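Local structure of penicillin-binding protein PbpB (Mycobacterium tuberculosis, 6KGU) at residues A134-D142 against G147-L155; V442-V450 against F498-P507. The protein synthesises cross-linked peptidoglycan from lipid intermediates, its penicillin-sensitive transpeptidase domain joining the peptide subunits of the mycobacterial cell wall. All coordinates share one frame; numbering follows the deposited sequence.

Contact 1. Residues A134-D142 against G147-L155; sequences AANVVGGID and GLLGLEDSL
Gly140 pairs with Leu148 and Leu149 across a short antiparallel hairpin, and five backbone hydrogen bonds, two of them weak, link the segments. Leu148 N reaches Gly140 O at 2.8 Å, whereas the bond from Leu149 N to that same oxygen is weak at 3.5 Å. Two successive residues facing one define a classic beta bulge. Gly140 N returns a weak bond to Leu149 O, and Gly139 CA adds a CH...O contact to that acceptor (3.3 Å).

Beyond the strands, Val137 and Val138, of helix 135-138, offer their carbonyls to the next amides. Leu151 N donates to Val137 O at 3.0 Å, and Glu152 N donates to Val138 O at 3.0 Å. Backbone evidence also explains the glycines: a CB on Gly139 would clash with Leu149 O, one on Gly150 with Gly139 CA.

Side-chain contacts are few. Val137 CG1, anti to its own N (chi1 163°), lies alongside Leu151 CD1 at 3.7 Å. On the hairpin, the Leu148 CD1 methyl lies against the Asp142 carboxylate, 3.6 Å from OD2, the two side chains crossing at about a right angle.

The Glu152 carboxylate passes Ile141 CD1 and ends in salt bridges to Arg18 and Arg126 and a hydrogen bond to Tyr128. Two arginines would be expected to favour its ionised form. The chemistry implies that backbone bonds pair the segments, while charge joins the helix following the hairpin to Arg18 and Arg126.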
ATOM      1  N   ALA A 134       1.741  -8.171  13.844  1.00 31.19           N
ATOM      2  CA  ALA A 134       0.458  -7.770  13.261  1.00 30.06           C
ATOM      3  C   ALA A 134      -0.487  -7.169  14.305  1.00 28.77           C
ATOM      4  O   ALA A 134      -1.707  -7.223  14.150  1.00 27.79           O
ATOM      5  CB  ALA A 134      -0.223  -8.949  12.548  1.00 26.87           C
ATOM      6  N   ALA A 135       0.060  -6.577  15.376  1.00 26.68           N
ATOM      7  CA  ALA A 135      -0.812  -5.986  16.386  1.00 27.70           C
ATOM      8  C   ALA A 135      -1.547  -4.767  15.864  1.00 27.94           C
ATOM      9  O   ALA A 135      -2.599  -4.418  16.406  1.00 30.95           O
ATOM     10  CB  ALA A 135      -0.021  -5.596  17.638  1.00 29.73           C
ATOM     11  N   ASN A 136      -1.014  -4.108  14.832  1.00 25.06           N
ATOM     12  CA  ASN A 136      -1.743  -2.997  14.208  1.00 29.44           C
ATOM     13  C   ASN A 136      -3.098  -3.451  13.673  1.00 28.01           C
ATOM     14  O   ASN A 136      -4.062  -2.668  13.657  1.00 27.02           O
ATOM     15  CB  ASN A 136      -0.898  -2.398  13.073  1.00 28.49           C
ATOM     16  CG  ASN A 136      -0.334  -3.463  12.136  1.00 29.18           C
ATOM     17  OD1 ASN A 136       0.313  -4.429  12.571  1.00 26.92           O
ATOM     18  ND2 ASN A 136      -0.600  -3.303  10.845  1.00 28.05           N
ATOM     19  N   VAL A 137      -3.173  -4.698  13.215  1.00 31.08           N
ATOM     20  CA  VAL A 137      -4.397  -5.292  12.683  1.00 28.28           C
ATOM     21  C   VAL A 137      -5.205  -5.969  13.785  1.00 27.73           C
ATOM     22  O   VAL A 137      -6.397  -5.693  13.955  1.00 29.68           O
ATOM     23  CB  VAL A 137      -4.028  -6.277  11.546  1.00 25.87           C
ATOM     24  CG1 VAL A 137      -5.178  -7.222  11.232  1.00 25.57           C
ATOM     25  CG2 VAL A 137      -3.590  -5.504  10.273  1.00 22.87           C
ATOM     26  N   VAL A 138      -4.539  -6.819  14.570  1.00 24.88           N
ATOM     27  CA  VAL A 138      -5.219  -7.668  15.546  1.00 27.60           C
ATOM     28  C   VAL A 138      -5.835  -6.829  16.657  1.00 33.85           C
ATOM     29  O   VAL A 138      -6.985  -7.049  17.057  1.00 30.25           O
ATOM     30  CB  VAL A 138      -4.237  -8.712  16.119  1.00 31.26           C
ATOM     31  CG1 VAL A 138      -4.792  -9.350  17.400  1.00 28.80           C
ATOM     32  CG2 VAL A 138      -3.888  -9.768  15.080  1.00 30.21           C
ATOM     33  N   GLY A 139      -5.070  -5.875  17.194  1.00 30.09           N
ATOM     34  CA  GLY A 139      -5.526  -5.066  18.311  1.00 31.86           C
ATOM     35  C   GLY A 139      -5.213  -5.663  19.673  1.00 33.02           C
ATOM     36  O   GLY A 139      -4.240  -6.411  19.822  1.00 30.29           O
ATOM     37  N   GLY A 140      -6.044  -5.351  20.672  1.00 32.49           N
ATOM     38  CA  GLY A 140      -5.862  -5.831  22.026  1.00 30.52           C
ATOM     39  C   GLY A 140      -7.181  -6.003  22.762  1.00 34.49           C
ATOM     40  O   GLY A 140      -8.257  -5.659  22.263  1.00 30.66           O
ATOM     41  N   ILE A 141      -7.076  -6.528  23.981  1.00 33.76           N
ATOM     42  CA  ILE A 141      -8.224  -6.964  24.766  1.00 35.91           C
ATOM     43  C   ILE A 141      -8.404  -6.011  25.936  1.00 35.74           C
ATOM     44  O   ILE A 141      -7.449  -5.385  26.411  1.00 37.86           O
ATOM     45  CB  ILE A 141      -8.034  -8.427  25.240  1.00 39.84           C
ATOM     46  CG1 ILE A 141      -9.377  -9.135  25.390  1.00 40.40           C
ATOM     47  CG2 ILE A 141      -7.214  -8.508  26.534  1.00 37.52           C
ATOM     48  CD1 ILE A 141     -10.055  -9.406  24.066  1.00 34.76           C
ATOM     49  N   ASP A 142      -9.647  -5.880  26.384  1.00 41.76           N
ATOM     50  CA  ASP A 142      -9.967  -5.038  27.524  1.00 35.95           C
ATOM     51  C   ASP A 142      -9.963  -5.883  28.799  1.00 45.79           C
ATOM     52  O   ASP A 142      -9.773  -7.103  28.767  1.00 38.48           O
ATOM     53  CB  ASP A 142     -11.313  -4.351  27.310  1.00 39.55           C
ATOM     54  CG  ASP A 142     -11.416  -3.020  28.027  1.00 47.71           C
ATOM     55  OD1 ASP A 142     -10.610  -2.773  28.953  1.00 45.15           O
ATOM     56  OD2 ASP A 142     -12.304  -2.213  27.658  1.00 47.33           O
ATOM     57  N   GLY A 147     -13.093  -6.886  23.156  1.00 36.56           N
ATOM     58  CA  GLY A 147     -12.114  -6.158  22.372  1.00 35.32           C
ATOM     59  C   GLY A 147     -11.909  -4.757  22.919  1.00 35.74           C
ATOM     60  O   GLY A 147     -12.853  -4.099  23.366  1.00 32.85           O
ATOM     61  N   LEU A 148     -10.655  -4.317  22.921  1.00 34.48           N
ATOM     62  CA  LEU A 148     -10.295  -2.938  23.241  1.00 27.67           C
ATOM     63  C   LEU A 148     -10.060  -2.094  21.995  1.00 32.08           C
ATOM     64  O   LEU A 148     -10.538  -0.959  21.914  1.00 32.71           O
ATOM     65  CB  LEU A 148      -9.035  -2.916  24.123  1.00 29.60           C
ATOM     66  CG  LEU A 148      -8.616  -1.536  24.649  1.00 35.93           C
ATOM     67  CD1 LEU A 148      -9.712  -0.934  25.523  1.00 39.90           C
ATOM     68  CD2 LEU A 148      -7.288  -1.596  25.404  1.00 34.41           C
ATOM     69  N   LEU A 149      -9.341  -2.621  21.010  1.00 30.76           N
ATOM     70  CA  LEU A 149      -9.117  -1.914  19.754  1.00 32.78           C
ATOM     71  C   LEU A 149      -8.741  -2.947  18.695  1.00 32.75           C
ATOM     72  O   LEU A 149      -8.634  -4.147  18.976  1.00 30.57           O
ATOM     73  CB  LEU A 149      -8.051  -0.811  19.904  1.00 33.30           C
ATOM     74  CG  LEU A 149      -6.574  -1.211  20.041  1.00 34.99           C
ATOM     75  CD1 LEU A 149      -5.677   0.026  20.049  1.00 38.93           C
ATOM     76  CD2 LEU A 149      -6.307  -2.051  21.271  1.00 29.31           C
ATOM     77  N   GLY A 150      -8.561  -2.473  17.461  1.00 31.62           N
ATOM     78  CA  GLY A 150      -8.226  -3.387  16.388  1.00 31.18           C
ATOM     79  C   GLY A 150      -9.381  -4.325  16.055  1.00 32.40           C
ATOM     80  O   GLY A 150     -10.544  -4.080  16.395  1.00 29.73           O
ATOM     81  N   LEU A 151      -9.034  -5.431  15.388  1.00 32.06           N
ATOM     82  CA  LEU A 151     -10.044  -6.427  15.031  1.00 33.41           C
ATOM     83  C   LEU A 151     -10.679  -7.068  16.269  1.00 33.87           C
ATOM     84  O   LEU A 151     -11.809  -7.563  16.194  1.00 30.31           O
ATOM     85  CB  LEU A 151      -9.438  -7.513  14.143  1.00 28.37           C
ATOM     86  CG  LEU A 151      -9.100  -7.138  12.694  1.00 34.06           C
ATOM     87  CD1 LEU A 151      -8.613  -8.357  11.951  1.00 31.31           C
ATOM     88  CD2 LEU A 151     -10.299  -6.523  11.980  1.00 30.86           C
ATOM     89  N   GLU A 152      -9.965  -7.107  17.399  1.00 31.16           N
ATOM     90  CA  GLU A 152     -10.571  -7.632  18.628  1.00 32.38           C
ATOM     91  C   GLU A 152     -11.822  -6.847  18.976  1.00 35.65           C
ATOM     92  O   GLU A 152     -12.818  -7.410  19.451  1.00 37.27           O
ATOM     93  CB  GLU A 152      -9.584  -7.564  19.798  1.00 32.54           C
ATOM     94  CG  GLU A 152      -8.374  -8.462  19.692  1.00 32.02           C
ATOM     95  CD  GLU A 152      -8.623  -9.870  20.223  1.00 39.34           C
ATOM     96  OE1 GLU A 152      -9.770 -10.377  20.125  1.00 34.21           O
ATOM     97  OE2 GLU A 152      -7.662 -10.466  20.741  1.00 32.78           O
ATOM     98  N   ASP A 153     -11.787  -5.542  18.732  1.00 32.21           N
ATOM     99  CA  ASP A 153     -12.929  -4.681  18.988  1.00 37.17           C
ATOM    100  C   ASP A 153     -13.937  -4.737  17.846  1.00 36.37           C
ATOM    101  O   ASP A 153     -15.112  -5.036  18.068  1.00 33.21           O
ATOM    102  CB  ASP A 153     -12.450  -3.248  19.214  1.00 32.47           C
ATOM    103  CG  ASP A 153     -13.581  -2.298  19.471  1.00 34.53           C
ATOM    104  OD1 ASP A 153     -14.424  -2.601  20.333  1.00 37.12           O
ATOM    105  OD2 ASP A 153     -13.613  -1.239  18.828  1.00 39.01           O
ATOM    106  N   SER A 154     -13.488  -4.471  16.613  1.00 28.75           N
ATOM    107  CA  SER A 154     -14.422  -4.307  15.499  1.00 33.60           C
ATOM    108  C   SER A 154     -15.114  -5.614  15.146  1.00 33.63           C
ATOM    109  O   SER A 154     -16.232  -5.593  14.632  1.00 31.24           O
ATOM    110  CB  SER A 154     -13.705  -3.746  14.266  1.00 34.33           C
ATOM    111  OG  SER A 154     -12.775  -4.686  13.736  1.00 30.16           O
ATOM    112  N   LEU A 155     -14.468  -6.756  15.393  1.00 30.84           N
ATOM    113  CA  LEU A 155     -15.106  -8.054  15.227  1.00 27.58           C
ATOM    114  C   LEU A 155     -15.508  -8.693  16.560  1.00 31.23           C
ATOM    115  O   LEU A 155     -15.657  -9.916  16.629  1.00 33.25           O
ATOM    116  CB  LEU A 155     -14.180  -8.998  14.451  1.00 29.64           C
ATOM    117  CG  LEU A 155     -13.895  -8.530  13.019  1.00 36.79           C
ATOM    118  CD1 LEU A 155     -13.048  -9.546  12.265  1.00 32.69           C
ATOM    119  CD2 LEU A 155     -15.209  -8.241  12.280  1.00 35.38           C
TER

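Contact 2. Residues V442-V450 against F498-P507; sequences VRQMLRAVV and FAGIATADNP
Arg443 and Ala504 form the tight end of this contact, where their CA atoms are 5.3 Å apart. Arg443 NE donates to Ala504 O at 2.7 Å; the N-H...O angle is 150°, and the donor lies in the carbonyl plane on a lone pair. A bend at chi3 (-57°) turns the guanidinium into this position. Pro507 CG covers one face of the group, 3.4 Å above its plane and offset toward the rim, while Ala504 O stands near the edge, 17° out of the guanidinium plane. At the far end of the group, Asp403 forms a salt bridge and Ile400 O accepts a hydrogen bond, both from NH1, so several partners fix its rotation. Ala504 CB sits 4.1 Å from Arg443 CB and is also touched by Arg447 CD.

In fold terms, helix 436-445 and the turns continuing it are packed against strand 493-502 of the antiparallel sheet of the transpeptidase domain, and against the loop after that strand. Val449 also touches Lys475, which probably belongs to the K(T/S)G motif of this family.

The two segments meet more loosely at Phe498, whose ring also packs on Phe534: Val450 CG1 meets the ring edge at CZ, 4.1 Å away, and Val449 CG1 is farther still. Water takes over beside Ala504 and Asp505. One water accepts from Gln444 NE2 and donates to Ala504 O (3.1 Å); another donates to Asp505 O and accepts only a weak bond from Arg443 NH2.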
ATOM      1  N   VAL A 442       1.857  -1.244 -19.220  1.00 27.23           N
ATOM      2  CA  VAL A 442       2.271  -0.347 -18.145  1.00 27.76           C
ATOM      3  C   VAL A 442       3.276  -1.041 -17.218  1.00 26.75           C
ATOM      4  O   VAL A 442       4.273  -0.439 -16.808  1.00 32.67           O
ATOM      5  CB  VAL A 442       1.039   0.165 -17.374  1.00 32.29           C
ATOM      6  CG1 VAL A 442       1.463   0.888 -16.097  1.00 26.42           C
ATOM      7  CG2 VAL A 442       0.174   1.089 -18.273  1.00 30.75           C
ATOM      8  N   ARG A 443       3.034  -2.311 -16.886  1.00 25.19           N
ATOM      9  CA  ARG A 443       3.988  -3.100 -16.096  1.00 29.03           C
ATOM     10  C   ARG A 443       5.366  -3.119 -16.739  1.00 32.67           C
ATOM     11  O   ARG A 443       6.385  -2.952 -16.056  1.00 30.42           O
ATOM     12  CB  ARG A 443       3.503  -4.553 -15.934  1.00 32.47           C
ATOM     13  CG  ARG A 443       2.283  -4.750 -15.076  1.00 35.92           C
ATOM     14  CD  ARG A 443       2.190  -6.187 -14.540  1.00 35.47           C
ATOM     15  NE  ARG A 443       2.188  -7.235 -15.561  1.00 34.15           N
ATOM     16  CZ  ARG A 443       1.088  -7.784 -16.077  1.00 35.65           C
ATOM     17  NH1 ARG A 443      -0.110  -7.349 -15.720  1.00 33.56           N
ATOM     18  NH2 ARG A 443       1.182  -8.755 -16.970  1.00 34.93           N
ATOM     19  N   GLN A 444       5.420  -3.360 -18.054  1.00 29.85           N
ATOM     20  CA  GLN A 444       6.712  -3.382 -18.734  1.00 31.25           C
ATOM     21  C   GLN A 444       7.379  -2.015 -18.683  1.00 32.08           C
ATOM     22  O   GLN A 444       8.582  -1.917 -18.414  1.00 32.08           O
ATOM     23  CB  GLN A 444       6.541  -3.850 -20.184  1.00 33.53           C
ATOM     24  CG  GLN A 444       6.291  -5.351 -20.306  1.00 37.48           C
ATOM     25  CD  GLN A 444       7.453  -6.190 -19.765  1.00 36.15           C
ATOM     26  OE1 GLN A 444       8.623  -5.877 -19.985  1.00 41.29           O
ATOM     27  NE2 GLN A 444       7.126  -7.240 -19.048  1.00 34.18           N
ATOM     28  N   MET A 445       6.608  -0.946 -18.928  1.00 26.35           N
ATOM     29  CA  MET A 445       7.142   0.410 -18.853  1.00 34.44           C
ATOM     30  C   MET A 445       7.761   0.691 -17.493  1.00 28.61           C
ATOM     31  O   MET A 445       8.841   1.276 -17.403  1.00 30.33           O
ATOM     32  CB  MET A 445       6.040   1.444 -19.127  1.00 30.78           C
ATOM     33  CG  MET A 445       5.946   1.942 -20.549  1.00 40.93           C
ATOM     34  SD  MET A 445       5.075   3.525 -20.675  1.00 38.75           S
ATOM     35  CE  MET A 445       3.517   3.127 -19.877  1.00 39.38           C
ATOM     36  N   LEU A 446       7.062   0.329 -16.419  1.00 29.37           N
ATOM     37  CA  LEU A 446       7.558   0.645 -15.083  1.00 31.07           C
ATOM     38  C   LEU A 446       8.775  -0.198 -14.695  1.00 30.52           C
ATOM     39  O   LEU A 446       9.359   0.046 -13.633  1.00 27.32           O
ATOM     40  CB  LEU A 446       6.425   0.483 -14.053  1.00 27.88           C
ATOM     41  CG  LEU A 446       5.261   1.476 -14.198  1.00 34.28           C
ATOM     42  CD1 LEU A 446       4.188   1.235 -13.137  1.00 32.23           C
ATOM     43  CD2 LEU A 446       5.763   2.922 -14.136  1.00 28.62           C
ATOM     44  N   ARG A 447       9.182  -1.156 -15.531  1.00 25.20           N
ATOM     45  CA  ARG A 447      10.501  -1.769 -15.365  1.00 31.60           C
ATOM     46  C   ARG A 447      11.613  -0.743 -15.538  1.00 34.71           C
ATOM     47  O   ARG A 447      12.699  -0.895 -14.966  1.00 29.78           O
ATOM     48  CB  ARG A 447      10.708  -2.914 -16.367  1.00 30.03           C
ATOM     49  CG  ARG A 447       9.870  -4.157 -16.099  1.00 29.34           C
ATOM     50  CD  ARG A 447      10.072  -5.200 -17.211  1.00 35.16           C
ATOM     51  NE  ARG A 447      11.447  -5.688 -17.281  1.00 33.06           N
ATOM     52  CZ  ARG A 447      11.946  -6.409 -18.289  1.00 37.98           C
ATOM     53  NH1 ARG A 447      11.190  -6.742 -19.337  1.00 33.77           N
ATOM     54  NH2 ARG A 447      13.205  -6.801 -18.249  1.00 38.00           N
ATOM     55  N   ALA A 448      11.360   0.312 -16.320  1.00 26.61           N
ATOM     56  CA  ALA A 448      12.380   1.335 -16.534  1.00 29.87           C
ATOM     57  C   ALA A 448      12.762   2.043 -15.239  1.00 30.95           C
ATOM     58  O   ALA A 448      13.900   2.506 -15.095  1.00 29.66           O
ATOM     59  CB  ALA A 448      11.882   2.355 -17.559  1.00 32.56           C
ATOM     60  N   VAL A 449      11.829   2.137 -14.288  1.00 27.78           N
ATOM     61  CA  VAL A 449      12.102   2.838 -13.040  1.00 25.02           C
ATOM     62  C   VAL A 449      13.236   2.166 -12.272  1.00 30.01           C
ATOM     63  O   VAL A 449      14.049   2.841 -11.628  1.00 30.28           O
ATOM     64  CB  VAL A 449      10.810   2.919 -12.203  1.00 28.68           C
ATOM     65  CG1 VAL A 449      11.120   3.289 -10.736  1.00 30.78           C
ATOM     66  CG2 VAL A 449       9.821   3.920 -12.837  1.00 26.57           C
ATOM     67  N   VAL A 450      13.335   0.840 -12.342  1.00 28.64           N
ATOM     68  CA  VAL A 450      14.351   0.121 -11.578  1.00 33.80           C
ATOM     69  C   VAL A 450      15.556  -0.236 -12.434  1.00 36.12           C
ATOM     70  O   VAL A 450      16.443  -0.964 -11.975  1.00 32.66           O
ATOM     71  CB  VAL A 450      13.771  -1.136 -10.907  1.00 30.80           C
ATOM     72  CG1 VAL A 450      12.567  -0.763 -10.047  1.00 36.71           C
ATOM     73  CG2 VAL A 450      13.388  -2.174 -11.959  1.00 30.00           C
ATOM     74  N   PHE A 498       7.132   4.081  -2.416  1.00 30.24           N
ATOM     75  CA  PHE A 498       7.456   3.180  -3.508  1.00 28.68           C
ATOM     76  C   PHE A 498       6.308   2.194  -3.624  1.00 28.95           C
ATOM     77  O   PHE A 498       5.791   1.717  -2.610  1.00 30.77           O
ATOM     78  CB  PHE A 498       8.790   2.407  -3.307  1.00 27.41           C
ATOM     79  CG  PHE A 498       9.299   1.724  -4.580  1.00 28.38           C
ATOM     80  CD1 PHE A 498       8.822   0.478  -4.964  1.00 24.46           C
ATOM     81  CD2 PHE A 498      10.220   2.356  -5.405  1.00 28.47           C
ATOM     82  CE1 PHE A 498       9.269  -0.136  -6.130  1.00 22.50           C
ATOM     83  CE2 PHE A 498      10.659   1.753  -6.585  1.00 27.42           C
ATOM     84  CZ  PHE A 498      10.180   0.505  -6.945  1.00 20.57           C
ATOM     85  N   ALA A 499       5.897   1.907  -4.851  1.00 25.12           N
ATOM     86  CA  ALA A 499       4.926   0.847  -5.089  1.00 25.67           C
ATOM     87  C   ALA A 499       5.452   0.030  -6.251  1.00 28.25           C
ATOM     88  O   ALA A 499       5.892   0.602  -7.249  1.00 28.51           O
ATOM     89  CB  ALA A 499       3.532   1.397  -5.404  1.00 25.48           C
ATOM     90  N   GLY A 500       5.444  -1.292  -6.111  1.00 28.98           N
ATOM     91  CA  GLY A 500       5.968  -2.109  -7.185  1.00 29.07           C
ATOM     92  C   GLY A 500       5.266  -3.446  -7.266  1.00 26.95           C
ATOM     93  O   GLY A 500       4.431  -3.798  -6.427  1.00 24.16           O
ATOM     94  N   ILE A 501       5.646  -4.204  -8.288  1.00 27.68           N
ATOM     95  CA  ILE A 501       5.022  -5.478  -8.628  1.00 25.52           C
ATOM     96  C   ILE A 501       6.132  -6.496  -8.834  1.00 26.09           C
ATOM     97  O   ILE A 501       7.104  -6.217  -9.545  1.00 25.77           O
ATOM     98  CB  ILE A 501       4.154  -5.349  -9.896  1.00 28.78           C
ATOM     99  CG1 ILE A 501       3.007  -4.340  -9.665  1.00 26.07           C
ATOM    100  CG2 ILE A 501       3.627  -6.702 -10.352  1.00 29.04           C
ATOM    101  CD1 ILE A 501       2.303  -3.865 -10.959  1.00 27.00           C
ATOM    102  N   ALA A 502       6.009  -7.647  -8.181  1.00 23.81           N
ATOM    103  CA  ALA A 502       6.900  -8.789  -8.414  1.00 26.34           C
ATOM    104  C   ALA A 502       6.102  -9.955  -9.031  1.00 27.17           C
ATOM    105  O   ALA A 502       5.262 -10.548  -8.355  1.00 30.29           O
ATOM    106  CB  ALA A 502       7.558  -9.221  -7.112  1.00 24.00           C
ATOM    107  N   THR A 503       6.295 -10.256 -10.314  1.00 30.68           N
ATOM    108  CA  THR A 503       7.090  -9.483 -11.259  1.00 28.19           C
ATOM    109  C   THR A 503       6.210  -9.022 -12.422  1.00 30.25           C
ATOM    110  O   THR A 503       5.033  -9.378 -12.502  1.00 28.16           O
ATOM    111  CB  THR A 503       8.221 -10.313 -11.854  1.00 29.76           C
ATOM    112  OG1 THR A 503       7.628 -11.407 -12.556  1.00 31.01           O
ATOM    113  CG2 THR A 503       9.134 -10.852 -10.768  1.00 29.52           C
ATOM    114  N   ALA A 504       6.811  -8.287 -13.358  1.00 29.32           N
ATOM    115  CA  ALA A 504       6.043  -7.748 -14.480  1.00 30.50           C
ATOM    116  C   ALA A 504       5.522  -8.858 -15.381  1.00 35.28           C
ATOM    117  O   ALA A 504       4.386  -8.795 -15.868  1.00 30.90           O
ATOM    118  CB  ALA A 504       6.896  -6.775 -15.288  1.00 28.52           C
ATOM    119  N   ASP A 505       6.339  -9.884 -15.623  1.00 28.55           N
ATOM    120  CA  ASP A 505       5.906 -10.932 -16.530  1.00 34.48           C
ATOM    121  C   ASP A 505       5.045 -11.967 -15.826  1.00 35.93           C
ATOM    122  O   ASP A 505       4.256 -12.647 -16.484  1.00 38.73           O
ATOM    123  CB  ASP A 505       7.116 -11.591 -17.173  1.00 32.70           C
ATOM    124  CG  ASP A 505       8.031 -12.247 -16.147  1.00 40.92           C
ATOM    125  OD1 ASP A 505       8.462 -11.576 -15.180  1.00 35.23           O
ATOM    126  OD2 ASP A 505       8.289 -13.450 -16.290  1.00 43.50           O
ATOM    127  N   ASN A 506       5.160 -12.075 -14.507  1.00 33.99           N
ATOM    128  CA  ASN A 506       4.320 -12.971 -13.710  1.00 38.03           C
ATOM    129  C   ASN A 506       3.981 -12.299 -12.381  1.00 36.12           C
ATOM    130  O   ASN A 506       4.637 -12.533 -11.356  1.00 31.64           O
ATOM    131  CB  ASN A 506       5.018 -14.315 -13.488  1.00 37.83           C
ATOM    132  CG  ASN A 506       4.121 -15.321 -12.800  1.00 36.96           C
ATOM    133  OD1 ASN A 506       2.908 -15.151 -12.756  1.00 42.16           O
ATOM    134  ND2 ASN A 506       4.713 -16.359 -12.249  1.00 38.21           N
ATOM    135  N   PRO A 507       2.951 -11.450 -12.359  1.00 29.74           N
ATOM    136  CA  PRO A 507       2.610 -10.737 -11.118  1.00 27.88           C
ATOM    137  C   PRO A 507       2.139 -11.696 -10.034  1.00 31.13           C
ATOM    138  O   PRO A 507       1.158 -12.425 -10.204  1.00 29.60           O
ATOM    139  CB  PRO A 507       1.498  -9.773 -11.558  1.00 30.12           C
ATOM    140  CG  PRO A 507       1.765  -9.560 -13.029  1.00 29.61           C
ATOM    141  CD  PRO A 507       2.191 -10.930 -13.508  1.00 30.89           C
TER
HETATM  142  O   HOH W   1       2.852 -11.052 -18.071  1.00 45.85           O
HETATM  143  O   HOH W   2       4.313  -7.476 -18.723  1.00 47.89           O

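In the fold
From the N terminus, the chain first closes contact 1, a local hairpin with just four residues between its segments, inside the dimerisation domain. The helix following the hairpin packs, through Leu151, on strands 192-195 and 412-416 of the mixed sheet. Contact 2 opens only afterwards, so the two neither nest nor cross. It closes a longer loop: 47 residues, including strand 473-483, separate 442-450 from 498-507, bringing a helix onto the transpeptidase sheet. The two contacts lie on opposite sides of the chain's centre. The centres of contact 1 and contact 2 are 35 Å apart; their nearest atoms are about 16 Å apart, and they do not touch.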